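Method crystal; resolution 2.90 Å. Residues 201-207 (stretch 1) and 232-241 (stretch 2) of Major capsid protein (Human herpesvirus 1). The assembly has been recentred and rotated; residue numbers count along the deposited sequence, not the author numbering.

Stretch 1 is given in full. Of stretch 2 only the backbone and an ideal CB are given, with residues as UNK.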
# COMPACT_ATOMS: atom_id res chain seq x y z
N CYS A 201 6.69 13.42 17.42
CA CYS A 201 7.16 12.09 17.03
C CYS A 201 8.25 12.19 15.98
O CYS A 201 9.36 11.67 16.15
CB CYS A 201 6.04 11.26 16.42
SG CYS A 201 4.61 11.19 17.47
N ILE A 202 7.93 12.88 14.89
CA ILE A 202 8.90 13.02 13.83
C ILE A 202 10.22 13.59 14.32
O ILE A 202 11.28 13.01 14.07
CB ILE A 202 8.37 13.90 12.70
CG1 ILE A 202 7.06 13.30 12.14
CG2 ILE A 202 9.48 14.06 11.64
CD1 ILE A 202 6.45 14.07 10.97
N THR A 203 10.17 14.72 15.04
CA THR A 203 11.41 15.32 15.53
C THR A 203 12.08 14.36 16.47
O THR A 203 13.28 14.12 16.39
CB THR A 203 11.17 16.62 16.28
OG1 THR A 203 10.09 17.35 15.68
CG2 THR A 203 12.44 17.47 16.20
N SER A 204 11.27 13.82 17.37
CA SER A 204 11.75 12.85 18.34
C SER A 204 12.57 11.79 17.59
O SER A 204 13.81 11.70 17.73
CB SER A 204 10.53 12.21 19.04
OG SER A 204 10.90 11.11 19.86
N TYR A 205 11.88 11.00 16.77
CA TYR A 205 12.49 9.94 15.98
C TYR A 205 13.70 10.43 15.17
O TYR A 205 14.78 9.82 15.20
CB TYR A 205 11.44 9.33 15.03
CG TYR A 205 11.90 8.09 14.32
CD1 TYR A 205 12.39 6.99 15.03
CD2 TYR A 205 11.84 8.00 12.92
CE1 TYR A 205 12.81 5.82 14.38
CE2 TYR A 205 12.27 6.83 12.25
CZ TYR A 205 12.75 5.75 12.99
OH TYR A 205 13.13 4.58 12.35
N TRP A 206 13.53 11.54 14.46
CA TRP A 206 14.61 12.08 13.66
C TRP A 206 15.88 12.30 14.49
O TRP A 206 17.01 11.98 14.08
CB TRP A 206 14.16 13.40 13.01
CG TRP A 206 15.28 14.11 12.39
CD1 TRP A 206 16.13 15.00 12.99
CD2 TRP A 206 15.75 13.96 11.05
NE1 TRP A 206 17.10 15.40 12.10
CE2 TRP A 206 16.89 14.77 10.90
CE3 TRP A 206 15.31 13.20 9.95
CZ2 TRP A 206 17.60 14.86 9.70
CZ3 TRP A 206 16.02 13.28 8.76
CH2 TRP A 206 17.16 14.10 8.64
N ASN A 207 15.73 12.86 15.68
CA ASN A 207 16.89 13.11 16.50
C ASN A 207 17.55 11.82 16.97
O ASN A 207 18.77 11.76 17.15
CB ASN A 207 16.50 13.98 17.68
CG ASN A 207 15.97 15.32 17.24
OD1 ASN A 207 16.68 16.11 16.60
ND2 ASN A 207 14.71 15.58 17.55
N UNK A 232 9.64 21.35 11.65
CA UNK A 232 10.61 20.26 11.79
C UNK A 232 11.98 20.80 11.42
O UNK A 232 12.10 21.72 10.62
CB UNK A 232 10.24 19.06 10.92
N UNK A 233 13.03 20.22 12.02
CA UNK A 233 14.42 20.63 11.77
C UNK A 233 14.66 20.74 10.25
O UNK A 233 14.08 19.97 9.46
CB UNK A 233 15.40 19.64 12.40
N UNK A 234 15.52 21.67 9.85
CA UNK A 234 15.79 21.86 8.42
C UNK A 234 16.15 20.55 7.73
O UNK A 234 15.35 19.99 6.97
CB UNK A 234 16.92 22.87 8.23
N UNK A 235 17.37 20.08 8.00
CA UNK A 235 17.90 18.85 7.42
C UNK A 235 16.82 17.77 7.31
O UNK A 235 16.84 16.94 6.39
CB UNK A 235 19.07 18.34 8.26
N UNK A 236 15.88 17.80 8.24
CA UNK A 236 14.82 16.82 8.25
C UNK A 236 13.64 17.13 7.32
O UNK A 236 13.20 16.24 6.59
CB UNK A 236 14.31 16.67 9.68
N UNK A 237 13.11 18.35 7.35
CA UNK A 237 11.98 18.63 6.47
C UNK A 237 12.43 18.33 5.07
O UNK A 237 11.64 17.86 4.25
CB UNK A 237 11.49 20.07 6.60
N UNK A 238 13.70 18.63 4.81
CA UNK A 238 14.33 18.39 3.50
C UNK A 238 13.82 17.05 2.97
O UNK A 238 13.10 17.00 1.96
CB UNK A 238 15.86 18.39 3.60
N UNK A 239 14.19 15.99 3.67
CA UNK A 239 13.78 14.64 3.31
C UNK A 239 12.33 14.59 2.83
O UNK A 239 12.07 14.34 1.65
CB UNK A 239 13.97 13.70 4.50
N UNK A 240 11.39 14.80 3.74
CA UNK A 240 9.98 14.75 3.36
C UNK A 240 9.63 15.47 2.04
O UNK A 240 8.79 14.99 1.27
CB UNK A 240 9.15 15.36 4.49
N UNK A 241 10.27 16.62 1.81
CA UNK A 241 10.03 17.39 0.59
C UNK A 241 10.61 16.59 -0.57
O UNK A 241 9.88 16.20 -1.50
CB UNK A 241 10.65 18.79 0.67

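Stretch 1 is helical throughout, and stretch 2 becomes helical from position 234; the two helix axes approach to 10.9 Å, with 108° between their N-to-C directions. What stretch 1 offers is mainly apolar: the I202 side chain, the methyl of T203 and the broad indole of W206.

Position 232 precedes the helix, with extended backbone angles (-115/150). Its CA lies 6.2 Å from the CA of T203, and CA-to-CB points toward stretch 1. The ideal CB is 5.1 Å from both I202 CG2 and T203 OG1, so there is room for a branched or flexible apolar chain such as leucine, isoleucine or methionine; a polar chain at least as long as asparagine could also approach the threonine hydroxyl. The residue is L232, chi1 m and chi2 p, whose CD2 packs at 3.2 Å from I202 CG2, a tight apolar contact.

Position 233 is the N-cap, directly before the helix. Serine, threonine, aspartate or asparagine would be usual there, but phi of -47° also admits proline, and CB points toward stretch 1, 4.6 Å from W206 NE1. A compact apolar group could touch both the threonine methyl and the indole. P233 does so: its CG lies 3.6 Å from T203 CG2 and 4.5 Å from W206 CD1.

At 234 CB points away and finds nothing of stretch 1 within 5.5 Å, so polar or charged residues are as acceptable as any. It is E234, poorly ordered and without contact.

Position 235 points sideways, its ideal CB 4.0 Å from W206 CZ2. The chain can graze the indole and then leave it, which suits long polar residues or alanine. In E235 the CB keeps that 4.0 Å from W206 CZ2, while the backbone E235 O comes to 3.6 Å from W206 CH2; the carboxylate stays out of contact, E235 OE1 4.9 Å from W206 CZ2, and the residue is poorly ordered.

Position 236 is the most constrained. Its CA is 7.2 Å from the CA of W206, and the ideal CB, pointing toward stretch 1, is only 3.4 Å from W206 CD2. Little space remains over the ring, favouring alanine, serine or cysteine. C236 places CB over one indole face, 3.4 Å from the centroid of the W206 six-membered ring and 15° off its normal, a CH-pi contact. With chi1 t, its SG lies 4.1 Å from I202 CG2 and obliquely 4.2 Å from the same W206 centroid.

Positions 237, 238 and 241 have nothing of stretch 1 within 5.5 Å of CB and are scarcely restricted by it; M237, A238 and R241 make no contact.

Position 239 points toward stretch 1, its CB 4.7 Å from W206 CZ3, so a medium apolar chain such as valine, leucine or isoleucine suits. V239, chi1 t, sets CG2 4.0 Å from W206 CZ3.

Position 240 points sideways; only a long chain could return, such as methionine or an aromatic. Y240 brings its ring back, with CE1 4.1 Å from I202 CG2, while its hydroxyl hydrogen-bonds elsewhere in the structure.

Stretch 2 (232-241) LPEECMAVYR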
# COMPACT_ATOMS: atom_id res chain seq x y z
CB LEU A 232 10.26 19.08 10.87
CG LEU A 232 8.91 18.42 11.11
CD1 LEU A 232 7.83 19.28 10.50
CD2 LEU A 232 8.87 17.03 10.50
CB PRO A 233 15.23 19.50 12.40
CG PRO A 233 14.37 19.08 13.56
CD PRO A 233 12.97 19.09 12.96
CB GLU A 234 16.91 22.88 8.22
CG GLU A 234 17.29 23.06 6.76
CD GLU A 234 16.07 23.17 5.86
OE1 GLU A 234 15.29 24.14 6.02
OE2 GLU A 234 15.87 22.28 5.00
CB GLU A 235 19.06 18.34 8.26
CG GLU A 235 20.16 19.36 8.49
CD GLU A 235 21.31 18.82 9.33
OE1 GLU A 235 21.04 18.28 10.42
OE2 GLU A 235 22.48 18.95 8.90
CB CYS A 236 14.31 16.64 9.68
SG CYS A 236 12.70 15.83 9.77
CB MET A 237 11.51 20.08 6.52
CG MET A 237 10.33 20.34 5.56
SD MET A 237 8.78 19.43 5.98
CE MET A 237 7.52 20.48 5.18
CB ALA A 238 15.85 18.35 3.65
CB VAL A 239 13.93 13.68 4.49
CG1 VAL A 239 13.23 12.37 4.19
CG2 VAL A 239 15.42 13.45 4.77
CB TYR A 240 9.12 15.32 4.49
CG TYR A 240 8.96 14.35 5.61
CD1 TYR A 240 9.90 14.27 6.65
CD2 TYR A 240 7.91 13.44 5.58
CE1 TYR A 240 9.78 13.30 7.64
CE2 TYR A 240 7.79 12.48 6.55
CZ TYR A 240 8.71 12.40 7.58
OH TYR A 240 8.56 11.38 8.49
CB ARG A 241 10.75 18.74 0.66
CG ARG A 241 10.33 19.65 1.80
CD ARG A 241 11.41 20.71 2.04
NE ARG A 241 11.04 21.71 3.04
CZ ARG A 241 10.06 22.59 2.88
NH1 ARG A 241 9.34 22.60 1.77
NH2 ARG A 241 9.79 23.47 3.84
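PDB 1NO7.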